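Local coordinates for inclusion membrane protein A (Chlamydia trachomatis, PDB 6E7E), which probably mediates the homotypic fusion of chlamydial inclusions as a SNARE-like membrane protein, here represented by its soluble helical domain, at residues Asn22-Val27 with Glu102-Leu107; Gln29-His34 with Pro109-Val114; Tyr54-Gly59 with Asp136-Glu141. The protein carries 2 engineered substitutions. All coordinates share one frame; numbering follows the deposited sequence.

Interaction 1: Asn22-Val27 with Glu102-Leu107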
ATOM      1  N   ASN A  22      -1.683   5.325  -1.522  1.00  8.96           N
ATOM      2  CA  ASN A  22      -0.750   5.242  -2.661  1.00 10.08           C
ATOM      3  C   ASN A  22      -0.148   6.606  -2.959  1.00  9.34           C
ATOM      4  O   ASN A  22       1.055   6.747  -3.152  1.00  9.91           O
ATOM      5  CB  ASN A  22      -1.511   4.723  -3.878  1.00 11.27           C
ATOM      6  CG  ASN A  22      -0.649   4.630  -5.111  1.00 12.69           C
ATOM      7  OD1 ASN A  22      -0.896   5.293  -6.122  1.00 17.60           O
ATOM      8  ND2 ASN A  22       0.415   3.881  -5.015  1.00 15.01           N
ATOM      9  N   PHE A  23      -0.997   7.618  -3.031  1.00  8.98           N
ATOM     10  CA  PHE A  23      -0.500   8.970  -3.348  1.00  9.27           C
ATOM     11  C   PHE A  23       0.462   9.428  -2.247  1.00  8.60           C
ATOM     12  O   PHE A  23       1.558   9.920  -2.538  1.00  9.37           O
ATOM     13  CB  PHE A  23      -1.648   9.965  -3.497  1.00 10.02           C
ATOM     14  CG  PHE A  23      -1.078  11.325  -3.757  1.00  9.88           C
ATOM     15  CD1 PHE A  23      -0.540  11.653  -4.994  1.00 11.26           C
ATOM     16  CD2 PHE A  23      -0.924  12.212  -2.704  1.00  9.96           C
ATOM     17  CE1 PHE A  23       0.108  12.867  -5.163  1.00 12.43           C
ATOM     18  CE2 PHE A  23      -0.289  13.427  -2.897  1.00 10.44           C
ATOM     19  CZ  PHE A  23       0.200  13.763  -4.128  1.00 11.87           C
ATOM     20  N   MET A  24       0.074   9.291  -0.993  1.00  8.78           N
ATOM     21  CA  MET A  24       0.940   9.750   0.110  1.00  8.79           C
ATOM     22  C   MET A  24       2.250   8.978   0.118  1.00  9.11           C
ATOM     23  O   MET A  24       3.316   9.597   0.336  1.00  9.51           O
ATOM     24  CB  MET A  24       0.234   9.614   1.452  1.00  8.86           C
ATOM     25  CG  MET A  24      -0.868  10.628   1.591  1.00  9.44           C
ATOM     26  SD  MET A  24      -1.609  10.591   3.254  1.00 11.39           S
ATOM     27  CE  MET A  24      -2.814   9.303   3.065  1.00 12.68           C
ATOM     28  N   LEU A  25       2.224   7.670  -0.097  1.00  9.21           N
ATOM     29  CA  LEU A  25       3.475   6.913  -0.171  1.00 10.61           C
ATOM     30  C   LEU A  25       4.317   7.363  -1.369  1.00 10.64           C
ATOM     31  O   LEU A  25       5.552   7.320  -1.248  1.00 12.21           O
ATOM     32  CB  LEU A  25       3.194   5.422  -0.228  1.00 11.01           C
ATOM     33  CG  LEU A  25       2.614   4.825   1.044  1.00 12.42           C
ATOM     34  CD1 LEU A  25       2.268   3.376   0.824  1.00 12.40           C
ATOM     35  CD2 LEU A  25       3.580   4.940   2.199  1.00 12.93           C
ATOM     36  N   SER A  26       3.720   7.788  -2.471  1.00 10.98           N
ATOM     37  CA  SER A  26       4.517   8.290  -3.610  1.00 12.22           C
ATOM     38  C   SER A  26       5.261   9.565  -3.202  1.00 11.10           C
ATOM     39  O   SER A  26       6.417   9.773  -3.594  1.00 12.75           O
ATOM     40  CB  SER A  26       3.663   8.481  -4.851  1.00 14.46           C
ATOM     41  OG  SER A  26       2.896   9.683  -4.880  1.00 18.54           O
ATOM     42  N   VAL A  27       4.618  10.402  -2.417  1.00 10.25           N
ATOM     43  CA  VAL A  27       5.258  11.654  -1.947  1.00 10.57           C
ATOM     44  C   VAL A  27       6.405  11.271  -1.021  1.00 10.15           C
ATOM     45  O   VAL A  27       7.525  11.823  -1.135  1.00 10.58           O
ATOM     46  CB  VAL A  27       4.252  12.571  -1.241  1.00 11.65           C
ATOM     47  CG1 VAL A  27       4.925  13.782  -0.599  1.00 12.59           C
ATOM     48  CG2 VAL A  27       3.163  13.019  -2.190  1.00 13.27           C
ATOM     49  N   GLU A 102      -1.538   4.592   9.623  1.00 10.23           N
ATOM     50  CA  GLU A 102      -0.761   4.928  10.837  1.00 11.39           C
ATOM     51  C   GLU A 102       0.735   4.944  10.527  1.00 10.82           C
ATOM     52  O   GLU A 102       1.439   5.826  11.060  1.00 12.31           O
ATOM     53  CB  GLU A 102      -1.106   3.980  11.973  1.00 13.58           C
ATOM     54  CG  GLU A 102      -2.474   4.243  12.568  1.00 16.70           C
ATOM     55  CD  GLU A 102      -2.506   5.551  13.328  1.00 26.05           C
ATOM     56  OE1 GLU A 102      -2.015   5.567  14.469  1.00 28.64           O
ATOM     57  OE2 GLU A 102      -2.920   6.570  12.750  1.00 32.33           O
ATOM     58  N   GLU A 103       1.243   4.035   9.695  1.00 10.85           N
ATOM     59  CA  GLU A 103       2.673   4.098   9.310  1.00 11.95           C
ATOM     60  C   GLU A 103       2.956   5.438   8.646  1.00 10.53           C
ATOM     61  O   GLU A 103       3.988   6.059   8.938  1.00 12.23           O
ATOM     62  CB  GLU A 103       3.058   2.969   8.377  1.00 15.63           C
ATOM     63  CG  GLU A 103       3.009   1.586   8.999  1.00 19.23           C
ATOM     64  CD  GLU A 103       3.875   1.346  10.229  1.00 23.24           C
ATOM     65  OE1 GLU A 103       4.889   2.033  10.415  1.00 24.40           O
ATOM     66  OE2 GLU A 103       3.556   0.414  10.984  1.00 32.52           O
ATOM     67  N   ILE A 104       2.089   5.887   7.764  1.00  9.98           N
ATOM     68  CA  ILE A 104       2.271   7.208   7.103  1.00 10.23           C
ATOM     69  C   ILE A 104       2.302   8.298   8.162  1.00  9.83           C
ATOM     70  O   ILE A 104       3.130   9.196   8.085  1.00 10.71           O
ATOM     71  CB  ILE A 104       1.167   7.472   6.062  1.00 10.80           C
ATOM     72  CG1 ILE A 104       1.369   6.567   4.853  1.00 12.16           C
ATOM     73  CG2 ILE A 104       1.113   8.944   5.661  1.00 11.38           C
ATOM     74  CD1 ILE A 104       0.145   6.499   3.968  1.00 13.56           C
ATOM     75  N   ARG A 105       1.394   8.245   9.110  1.00 10.28           N
ATOM     76  CA  ARG A 105       1.339   9.282  10.149  1.00 11.99           C
ATOM     77  C   ARG A 105       2.697   9.364  10.841  1.00 11.98           C
ATOM     78  O   ARG A 105       3.203  10.472  11.096  1.00 15.21           O
ATOM     79  CB  ARG A 105       0.196   8.997  11.120  1.00 14.09           C
ATOM     80  CG  ARG A 105      -0.080  10.166  12.042  1.00 19.41           C
ATOM     81  CD  ARG A 105      -1.332  10.005  12.865  1.00 21.31           C
ATOM     82  NE  ARG A 105      -1.240   8.886  13.797  1.00 25.04           N
ATOM     83  CZ  ARG A 105      -0.719   8.937  15.026  1.00 30.12           C
ATOM     84  NH1 ARG A 105      -0.200  10.056  15.499  1.00 32.34           N
ATOM     85  NH2 ARG A 105      -0.715   7.850  15.779  1.00 33.23           N
ATOM     86  N   PHE A 106       3.282   8.247  11.223  1.00 13.01           N
ATOM     87  CA  PHE A 106       4.579   8.257  11.937  1.00 14.53           C
ATOM     88  C   PHE A 106       5.717   8.689  11.032  1.00 12.00           C
ATOM     89  O   PHE A 106       6.677   9.324  11.464  1.00 14.02           O
ATOM     90  CB  PHE A 106       5.006   6.861  12.390  1.00 18.48           C
ATOM     91  CG  PHE A 106       4.005   6.067  13.191  1.00 24.47           C
ATOM     92  CD1 PHE A 106       3.190   6.703  14.114  1.00 27.81           C
ATOM     93  CD2 PHE A 106       3.896   4.684  13.051  1.00 25.88           C
ATOM     94  CE1 PHE A 106       2.280   5.984  14.875  1.00 28.83           C
ATOM     95  CE2 PHE A 106       2.981   3.964  13.808  1.00 30.92           C
ATOM     96  CZ  PHE A 106       2.171   4.616  14.717  1.00 30.76           C
ATOM     97  N   LEU A 107       5.673   8.298   9.772  1.00 11.09           N
ATOM     98  CA  LEU A 107       6.797   8.555   8.857  1.00 10.62           C
ATOM     99  C   LEU A 107       6.795  10.010   8.403  1.00  9.50           C
ATOM    100  O   LEU A 107       7.868  10.515   8.083  1.00 10.33           O
ATOM    101  CB  LEU A 107       6.658   7.614   7.670  1.00 11.25           C
ATOM    102  CG  LEU A 107       7.821   7.589   6.689  1.00 12.96           C
ATOM    103  CD1 LEU A 107       9.139   7.233   7.368  1.00 13.10           C
ATOM    104  CD2 LEU A 107       7.523   6.584   5.593  1.00 14.99           C
TER
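Ile104 is pressed into the surface of helix 4-38 between Met24 and Leu25, and each of its outer carbons has its own work. Its CG1 meets CD2 of Leu25 at 3.8 Å, while CG2 lies 4.0 Å from SD of Met24. The remaining carbon, CD1, reaches furthest across the gap and rests 4.0 Å from CB of Met24, with CD2 of Leu25 a little further off. With CG2 anti to the backbone N and CG1 anti to the carbonyl carbon (chi1 -71°), the side chain splays its two branches so that both neighbours are met at once.

Met24 comes in at about a right angle to the isoleucine. Its chain runs straight through chi2 and then bends at chi3 (-85°), which brings CE to 4.2 Å from Ile104 CD1. Leu25 starts less directly aimed at helix 87-107, but its CD2 swings nearer and closes the other flank of Ile104. No hydrogen bond crosses between the segments; the contact is purely apolar. Arg105 grips the Glu102 carboxylate side-on on the same helix, with NE and NH2.

The two segments run in broadly the same direction, with Leu25 and Ile104 closest in backbone, in a bundle of helices. Ile104 also touches Ile21 one turn earlier on helix 4-38, and Leu25 reaches Leu57 on helix 44-57. Next to Ile104, Glu103 turns to helix 125-165, where its OE2 is hydrogen-bonded to Ser137 OG.

Interaction 2: Gln29-His34 with Pro109-Val114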
ATOM      1  N   GLN A  29       8.032   8.449  -0.831  1.00 10.18           N
ATOM      2  CA  GLN A  29       9.063   7.757  -1.626  1.00 10.83           C
ATOM      3  C   GLN A  29      10.025   8.799  -2.198  1.00  9.90           C
ATOM      4  O   GLN A  29      11.242   8.630  -2.138  1.00 10.82           O
ATOM      5  CB  GLN A  29       8.358   6.969  -2.722  1.00 12.78           C
ATOM      6  CG  GLN A  29       9.329   6.146  -3.508  1.00 14.83           C
ATOM      7  CD  GLN A  29       8.752   5.617  -4.781  1.00 15.68           C
ATOM      8  OE1 GLN A  29       7.846   6.191  -5.383  1.00 21.80           O
ATOM      9  NE2 GLN A  29       9.316   4.515  -5.213  1.00 17.55           N
ATOM     10  N   LYS A  30       9.478   9.827  -2.822  1.00 10.22           N
ATOM     11  CA  LYS A  30      10.309  10.870  -3.448  1.00 10.99           C
ATOM     12  C   LYS A  30      11.122  11.616  -2.381  1.00  9.84           C
ATOM     13  O   LYS A  30      12.292  11.943  -2.607  1.00 10.63           O
ATOM     14  CB  LYS A  30       9.426  11.836  -4.234  1.00 13.19           C
ATOM     15  CG  LYS A  30      10.159  12.858  -5.079  1.00 18.10           C
ATOM     16  CD  LYS A  30       9.269  13.499  -6.106  1.00 21.40           C
ATOM     17  CE  LYS A  30       8.384  14.539  -5.472  1.00 25.10           C
ATOM     18  NZ  LYS A  30       7.750  15.384  -6.501  1.00 21.62           N
ATOM     19  N   GLU A  31      10.502  11.872  -1.239  1.00  9.75           N
ATOM     20  CA  GLU A  31      11.202  12.557  -0.140  1.00 10.28           C
ATOM     21  C   GLU A  31      12.416  11.736   0.305  1.00  9.58           C
ATOM     22  O   GLU A  31      13.487  12.303   0.549  1.00 10.08           O
ATOM     23  CB  GLU A  31      10.243  12.771   1.018  1.00 12.02           C
ATOM     24  CG  GLU A  31      10.768  13.691   2.079  1.00 15.03           C
ATOM     25  CD  GLU A  31       9.769  14.046   3.179  1.00 18.59           C
ATOM     26  OE1 GLU A  31       8.897  13.197   3.487  1.00 21.47           O
ATOM     27  OE2 GLU A  31       9.875  15.145   3.776  1.00 22.78           O
ATOM     28  N   PHE A  32      12.267  10.421   0.418  1.00  9.23           N
ATOM     29  CA  PHE A  32      13.396   9.565   0.855  1.00  9.55           C
ATOM     30  C   PHE A  32      14.415   9.386  -0.263  1.00  9.27           C
ATOM     31  O   PHE A  32      15.590   9.245   0.073  1.00  9.67           O
ATOM     32  CB  PHE A  32      12.890   8.252   1.457  1.00 10.21           C
ATOM     33  CG  PHE A  32      12.409   8.489   2.867  1.00 10.64           C
ATOM     34  CD1 PHE A  32      13.331   8.662   3.887  1.00 10.92           C
ATOM     35  CD2 PHE A  32      11.073   8.649   3.167  1.00 13.55           C
ATOM     36  CE1 PHE A  32      12.929   8.990   5.168  1.00 12.73           C
ATOM     37  CE2 PHE A  32      10.674   8.986   4.445  1.00 15.88           C
ATOM     38  CZ  PHE A  32      11.602   9.162   5.430  1.00 14.60           C
ATOM     39  N   LEU A  33      14.031   9.472  -1.526  1.00  9.70           N
ATOM     40  CA  LEU A  33      15.041   9.507  -2.601  1.00 10.27           C
ATOM     41  C   LEU A  33      15.906  10.755  -2.433  1.00  9.67           C
ATOM     42  O   LEU A  33      17.131  10.688  -2.470  1.00 10.80           O
ATOM     43  CB  LEU A  33      14.369   9.514  -3.966  1.00 11.01           C
ATOM     44  CG  LEU A  33      15.333   9.568  -5.142  1.00 11.89           C
ATOM     45  CD1 LEU A  33      16.252   8.357  -5.153  1.00 14.97           C
ATOM     46  CD2 LEU A  33      14.524   9.618  -6.424  1.00 14.32           C
ATOM     47  N   HIS A  34      15.273  11.902  -2.256  1.00  9.84           N
ATOM     48  CA  HIS A  34      16.021  13.149  -1.985  1.00 10.37           C
ATOM     49  C   HIS A  34      16.953  12.953  -0.790  1.00 10.35           C
ATOM     50  O   HIS A  34      18.125  13.277  -0.873  1.00 12.14           O
ATOM     51  CB  HIS A  34      15.063  14.306  -1.726  1.00 10.81           C
ATOM     52  CG  HIS A  34      14.557  15.003  -2.942  1.00 10.42           C
ATOM     53  ND1 HIS A  34      13.445  14.703  -3.716  1.00 13.90           N
ATOM     54  CD2 HIS A  34      15.081  16.119  -3.486  1.00  9.21           C
ATOM     55  CE1 HIS A  34      13.344  15.640  -4.657  1.00 10.83           C
ATOM     56  NE2 HIS A  34      14.340  16.481  -4.545  1.00 13.98           N
ATOM     57  N   PRO A 109       6.746  13.175   9.415  1.00  9.90           N
ATOM     58  CA  PRO A 109       7.667  14.244   9.804  1.00  9.98           C
ATOM     59  C   PRO A 109       9.146  13.867   9.749  1.00  9.52           C
ATOM     60  O   PRO A 109       9.978  14.732  10.009  1.00 10.68           O
ATOM     61  CB  PRO A 109       7.296  14.543  11.254  1.00 13.65           C
ATOM     62  CG  PRO A 109       6.422  13.450  11.724  1.00 16.99           C
ATOM     63  CD  PRO A 109       6.014  12.603  10.545  1.00 11.31           C
ATOM     64  N   LEU A 110       9.482  12.617   9.526  1.00  9.43           N
ATOM     65  CA  LEU A 110      10.854  12.187   9.871  1.00 10.25           C
ATOM     66  C   LEU A 110      11.934  12.669   8.904  1.00 10.56           C
ATOM     67  O   LEU A 110      13.021  12.986   9.382  1.00 11.85           O
ATOM     68  CB  LEU A 110      10.870  10.669  10.006  1.00 12.11           C
ATOM     69  CG  LEU A 110      10.004  10.148  11.160  1.00 15.90           C
ATOM     70  CD1 LEU A 110      10.176   8.645  11.253  1.00 15.54           C
ATOM     71  CD2 LEU A 110      10.239  10.825  12.505  1.00 19.18           C
ATOM     72  N   ALA A 111      11.687  12.814   7.619  1.00 10.74           N
ATOM     73  CA  ALA A 111      12.747  13.290   6.717  1.00 12.40           C
ATOM     74  C   ALA A 111      13.125  14.725   7.102  1.00 12.02           C
ATOM     75  O   ALA A 111      14.312  15.065   7.170  1.00 12.96           O
ATOM     76  CB  ALA A 111      12.305  13.212   5.278  1.00 14.37           C
ATOM     77  N   GLU A 112      12.170  15.623   7.191  1.00 12.34           N
ATOM     78  CA  GLU A 112      12.505  17.014   7.595  1.00 13.37           C
ATOM     79  C   GLU A 112      12.993  17.012   9.047  1.00 12.33           C
ATOM     80  O   GLU A 112      13.858  17.836   9.370  1.00 13.97           O
ATOM     81  CB  GLU A 112      11.296  17.938   7.432  1.00 30.00           C
ATOM     82  CG  GLU A 112      10.840  18.118   5.992  1.00 30.00           C
ATOM     83  CD  GLU A 112      11.814  18.943   5.173  1.00 30.00           C
ATOM     84  OE1 GLU A 112      12.350  19.936   5.708  1.00 30.00           O
ATOM     85  OE2 GLU A 112      12.044  18.599   3.995  1.00 30.00           O
ATOM     86  N   GLU A 113      12.670  16.169   9.950  1.00 11.90           N
ATOM     87  CA  GLU A 113      13.286  16.142  11.284  1.00 12.67           C
ATOM     88  C   GLU A 113      14.764  15.764  11.162  1.00 11.65           C
ATOM     89  O   GLU A 113      15.598  16.376  11.831  1.00 12.41           O
ATOM     90  CB  GLU A 113      12.524  15.260  12.251  1.00 14.06           C
ATOM     91  CG  GLU A 113      13.144  15.218  13.634  1.00 15.47           C
ATOM     92  CD  GLU A 113      13.225  16.515  14.425  1.00 17.46           C
ATOM     93  OE1 GLU A 113      12.689  17.550  13.964  1.00 17.38           O
ATOM     94  OE2 GLU A 113      13.798  16.476  15.532  1.00 18.50           O
ATOM     95  N   VAL A 114      15.119  14.790  10.339  1.00 11.11           N
ATOM     96  CA  VAL A 114      16.534  14.445  10.111  1.00 11.65           C
ATOM     97  C   VAL A 114      17.270  15.657   9.565  1.00 11.31           C
ATOM     98  O   VAL A 114      18.384  15.943  10.014  1.00 12.53           O
ATOM     99  CB  VAL A 114      16.633  13.276   9.130  1.00 13.82           C
ATOM    100  CG1 VAL A 114      18.001  13.164   8.510  1.00 14.78           C
ATOM    101  CG2 VAL A 114      16.229  11.987   9.804  1.00 14.65           C
TER
HETATM  102  O   HOH W   1       9.389  11.906   6.117  1.00 13.17           O
HETATM  103  O   HOH W   2       9.289  15.252   6.570  1.00 13.75           O
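Phe32 and Ala111 mark the closest backbone approach, 7.0 Å between their CA atoms, with the axes of 29-34 and 110-114 nearly parallel at 22° and 10.4 Å apart. The small Ala111 methyl is what the other helix packs against. Glu31, its CG anti to the backbone N (chi1 -169°) and its chain extended beyond that, reaches straight across, and its CD sits 3.4 Å from CB of Ala111. Phe32 brings the far end of its ring to the same methyl, CZ lying 4.1 Å from Ala111 CB, so the methyl is met by both the ring and the carboxylate.

The carboxylate reaches the backbone of 109-114 through water rather than directly. One water bridges Glu31 OE1 to the backbone N of Ala111, from which it accepts at 2.9 Å; a second, 2.9 Å from Glu31 OE2, accepts from the backbone N of Glu112. Both amides lie close to the beginning of helix 110-119, and a negative charge placed there would be favoured by the helix dipole.

Glu112 is the less comfortable neighbour. Bent at chi2, it brings its OE2 to 4.1 Å from Glu31 OE2, the two carboxylate planes only 24° apart. Arg115 probably eases the repulsion: its NH1 forms a salt bridge with Glu112 OE2 and a long, weak ion pair with Glu31 OE2.

Behind this partly buried junction, the Phe32 ring stacks with Phe53 of helix 44-57 and also touches Leu131 of helix 125-165. Leu110 packs on that last helix too, and Val114 meets Leu46, so helices 4-38, 44-57, 110-119 and 125-165 all meet around it.

Interaction 3: Tyr54-Gly59 with Asp136-Glu141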
ATOM      1  N   TYR A  54      12.670   4.148  -0.668  1.00 10.24           N
ATOM      2  CA  TYR A  54      12.428   4.397  -2.099  1.00 11.48           C
ATOM      3  C   TYR A  54      12.066   3.071  -2.777  1.00 11.46           C
ATOM      4  O   TYR A  54      11.086   2.963  -3.513  1.00 13.27           O
ATOM      5  CB  TYR A  54      13.616   5.065  -2.780  1.00 12.46           C
ATOM      6  CG  TYR A  54      13.246   5.437  -4.200  1.00 13.75           C
ATOM      7  CD1 TYR A  54      12.414   6.530  -4.439  1.00 14.83           C
ATOM      8  CD2 TYR A  54      13.604   4.665  -5.277  1.00 18.21           C
ATOM      9  CE1 TYR A  54      11.975   6.861  -5.709  1.00 15.90           C
ATOM     10  CE2 TYR A  54      13.198   4.989  -6.557  1.00 19.01           C
ATOM     11  CZ  TYR A  54      12.376   6.081  -6.772  1.00 18.06           C
ATOM     12  OH  TYR A  54      11.963   6.376  -8.035  1.00 22.93           O
ATOM     13  N   SER A  55      12.870   2.057  -2.520  1.00 11.51           N
ATOM     14  CA  SER A  55      12.747   0.740  -3.176  1.00 14.26           C
ATOM     15  C   SER A  55      11.472   0.024  -2.725  1.00 13.37           C
ATOM     16  O   SER A  55      10.755  -0.547  -3.573  1.00 15.81           O
ATOM     17  CB  SER A  55      13.982  -0.079  -2.885  1.00 17.07           C
ATOM     18  OG  SER A  55      15.117   0.474  -3.532  1.00 29.28           O
ATOM     19  N   CYS A  56      11.167   0.011  -1.431  1.00 12.88           N
ATOM     20  CA  CYS A  56      10.053  -0.828  -0.954  1.00 15.09           C
ATOM     21  C   CYS A  56       8.716  -0.188  -1.353  1.00 14.16           C
ATOM     22  O   CYS A  56       7.704  -0.910  -1.429  1.00 17.83           O
ATOM     23  CB  CYS A  56      10.170  -1.153   0.526  1.00 17.98           C
ATOM     24  SG  CYS A  56       9.601   0.155   1.607  1.00 20.37           S
ATOM     25  N   LEU A  57       8.687   1.100  -1.664  1.00 13.77           N
ATOM     26  CA  LEU A  57       7.440   1.795  -2.072  1.00 15.08           C
ATOM     27  C   LEU A  57       7.250   1.776  -3.597  1.00 17.79           C
ATOM     28  O   LEU A  57       6.155   2.127  -4.046  1.00 20.97           O
ATOM     29  CB  LEU A  57       7.444   3.206  -1.493  1.00 14.95           C
ATOM     30  CG  LEU A  57       7.397   3.253   0.029  1.00 15.81           C
ATOM     31  CD1 LEU A  57       7.455   4.681   0.527  1.00 15.85           C
ATOM     32  CD2 LEU A  57       6.147   2.580   0.564  1.00 18.95           C
ATOM     33  N   GLN A  58       8.226   1.278  -4.361  1.00 18.80           N
ATOM     34  CA  GLN A  58       8.090   1.097  -5.823  1.00 21.80           C
ATOM     35  C   GLN A  58       6.880   0.213  -6.112  1.00 21.64           C
ATOM     36  O   GLN A  58       6.727  -0.836  -5.470  1.00 21.00           O
ATOM     37  CB  GLN A  58       9.330   0.445  -6.433  1.00 23.99           C
ATOM     38  CG  GLN A  58      10.546   1.352  -6.507  1.00 25.66           C
ATOM     39  CD  GLN A  58      11.728   0.699  -7.182  1.00 31.20           C
ATOM     40  OE1 GLN A  58      12.213   1.169  -8.205  1.00 41.79           O
ATOM     41  NE2 GLN A  58      12.202  -0.395  -6.608  1.00 34.34           N
ATOM     42  N   GLY A  59       6.047   0.652  -7.045  1.00 24.66           N
ATOM     43  CA  GLY A  59       4.950  -0.166  -7.565  1.00 22.71           C
ATOM     44  C   GLY A  59       3.882  -0.406  -6.514  1.00 22.49           C
ATOM     45  O   GLY A  59       3.157  -1.411  -6.632  1.00 22.82           O
ATOM     46  N   ASP A 136      10.686  -1.637   8.341  1.00  9.05           N
ATOM     47  CA  ASP A 136      10.368  -3.068   8.556  1.00  9.56           C
ATOM     48  C   ASP A 136       8.858  -3.287   8.688  1.00  9.15           C
ATOM     49  O   ASP A 136       8.315  -4.234   8.110  1.00 10.65           O
ATOM     50  CB  ASP A 136      11.081  -3.587   9.792  1.00 10.41           C
ATOM     51  CG  ASP A 136      12.589  -3.646   9.713  1.00 11.31           C
ATOM     52  OD1 ASP A 136      13.136  -3.455   8.600  1.00 12.25           O
ATOM     53  OD2 ASP A 136      13.189  -3.879  10.780  1.00 13.46           O
ATOM     54  N   SER A 137       8.175  -2.399   9.394  1.00  9.14           N
ATOM     55  CA  SER A 137       6.725  -2.506   9.590  1.00 10.06           C
ATOM     56  C   SER A 137       6.001  -2.330   8.258  1.00  9.53           C
ATOM     57  O   SER A 137       5.082  -3.106   7.940  1.00 10.76           O
ATOM     58  CB  SER A 137       6.293  -1.501  10.596  1.00 12.52           C
ATOM     59  OG  SER A 137       4.920  -1.657  10.831  1.00 15.95           O
ATOM     60  N   LEU A 138       6.434  -1.421   7.535  1.00  9.65           N
ATOM     61  CA  LEU A 138       5.813  -1.089   6.249  1.00 10.63           C
ATOM     62  C   LEU A 138       5.999  -2.218   5.249  1.00 10.13           C
ATOM     63  O   LEU A 138       5.065  -2.547   4.524  1.00 12.09           O
ATOM     64  CB  LEU A 138       6.443   0.191   5.732  1.00 13.69           C
ATOM     65  CG  LEU A 138       5.971   0.657   4.366  1.00 17.39           C
ATOM     66  CD1 LEU A 138       4.504   0.970   4.450  1.00 21.80           C
ATOM     67  CD2 LEU A 138       6.704   1.909   3.906  1.00 19.86           C
ATOM     68  N   ARG A 139       7.210  -2.808   5.192  1.00 10.64           N
ATOM     69  CA  ARG A 139       7.463  -3.982   4.340  1.00 11.50           C
ATOM     70  C   ARG A 139       6.490  -5.088   4.730  1.00 11.69           C
ATOM     71  O   ARG A 139       5.934  -5.746   3.834  1.00 14.20           O
ATOM     72  CB  ARG A 139       8.904  -4.449   4.504  1.00 12.10           C
ATOM     73  CG  ARG A 139       9.897  -3.650   3.690  1.00 13.47           C
ATOM     74  CD  ARG A 139      11.290  -4.113   3.981  1.00 15.80           C
ATOM     75  NE  ARG A 139      12.239  -3.579   3.021  1.00 19.20           N
ATOM     76  CZ  ARG A 139      13.539  -3.529   3.227  1.00 18.80           C
ATOM     77  NH1 ARG A 139      14.049  -3.967   4.363  1.00 19.29           N
ATOM     78  NH2 ARG A 139      14.335  -3.021   2.306  1.00 23.82           N
ATOM     79  N   ASP A 140       6.324  -5.347   6.011  1.00 11.42           N
ATOM     80  CA  ASP A 140       5.423  -6.421   6.493  1.00 13.30           C
ATOM     81  C   ASP A 140       3.998  -6.124   5.991  1.00 12.07           C
ATOM     82  O   ASP A 140       3.305  -6.997   5.491  1.00 15.14           O
ATOM     83  CB  ASP A 140       5.510  -6.577   8.016  1.00 16.20           C
ATOM     84  CG  ASP A 140       6.751  -7.308   8.514  1.00 22.50           C
ATOM     85  OD1 ASP A 140       7.469  -7.894   7.677  1.00 27.08           O
ATOM     86  OD2 ASP A 140       7.002  -7.267   9.739  1.00 30.07           O
ATOM     87  N   GLU A 141       3.535  -4.897   6.198  1.00 10.79           N
ATOM     88  CA  GLU A 141       2.139  -4.565   5.829  1.00 11.50           C
ATOM     89  C   GLU A 141       1.961  -4.678   4.311  1.00 11.59           C
ATOM     90  O   GLU A 141       0.895  -5.150   3.844  1.00 13.50           O
ATOM     91  CB  GLU A 141       1.822  -3.158   6.302  1.00 12.68           C
ATOM     92  CG  GLU A 141       1.705  -3.004   7.801  1.00 15.36           C
ATOM     93  CD  GLU A 141       0.563  -3.756   8.461  1.00 19.61           C
ATOM     94  OE1 GLU A 141      -0.386  -4.132   7.783  1.00 21.90           O
ATOM     95  OE2 GLU A 141       0.647  -3.930   9.670  1.00 30.23           O
TER
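Arg139 lies along the outside of Cys56, and its chain can be followed outward from helix 125-165. CB points obliquely past the cysteine, but CG, anti to the carbonyl carbon (chi1 -81°), comes to 4.0 Å from Cys56 CB. CD bows slightly away, and NE returns to the same 4.0 Å from Cys56 CB, so the extended chain from CG to NE spans the cysteine instead of pointing at it. Beyond NE the guanidinium turns to charged company: NH2 has a long, weak ion pair with Asp52, one turn back on helix 44-57, and NH1 lies near the like-charged Arg135.

This is side-by-side packing of two helices in the all-helical bundle of the soluble domain, at the place where helix 44-57 is ending. Cys56 and Arg139 have the nearest CA atoms of the two segments, 6.7 Å apart.

Inward from the arginine, the contact becomes wholly apolar. Cys56 SG, set between its own backbone N and carbonyl carbon (chi1 81°), is 4.1 Å from CD2 of Leu138. That same CD2 presses on CD2 of Leu57 at 3.5 Å, tighter than a usual methyl contact, the two leucines crossing at about a right angle. Leu57 also packs on Gln29 of helix 4-38, and Leu138 touches Leu100 of helix 87-107.

How the interactions relate
The three contacts are separate patches of one helical bundle, and side chains run between them. Interactions 1 and 2 share helix 4-38, their centres about 11 Å apart, and join where Leu107 CD1 touches Phe32 CZ at 3.7 Å. Interactions 1 and 3 lie equally close, linked by a probable hydrogen bond of 2.5 Å between Glu103 OE2 and Ser137 OG. Between interactions 2 and 3, whose centres are about 15 Å apart, Gln29 NE2 probably hydrogen-bonds to Tyr54 O at 2.9 Å. In sequence the segments interleave: 22-27, 29-34 and 54-59 all come first, and their partners follow in the same order.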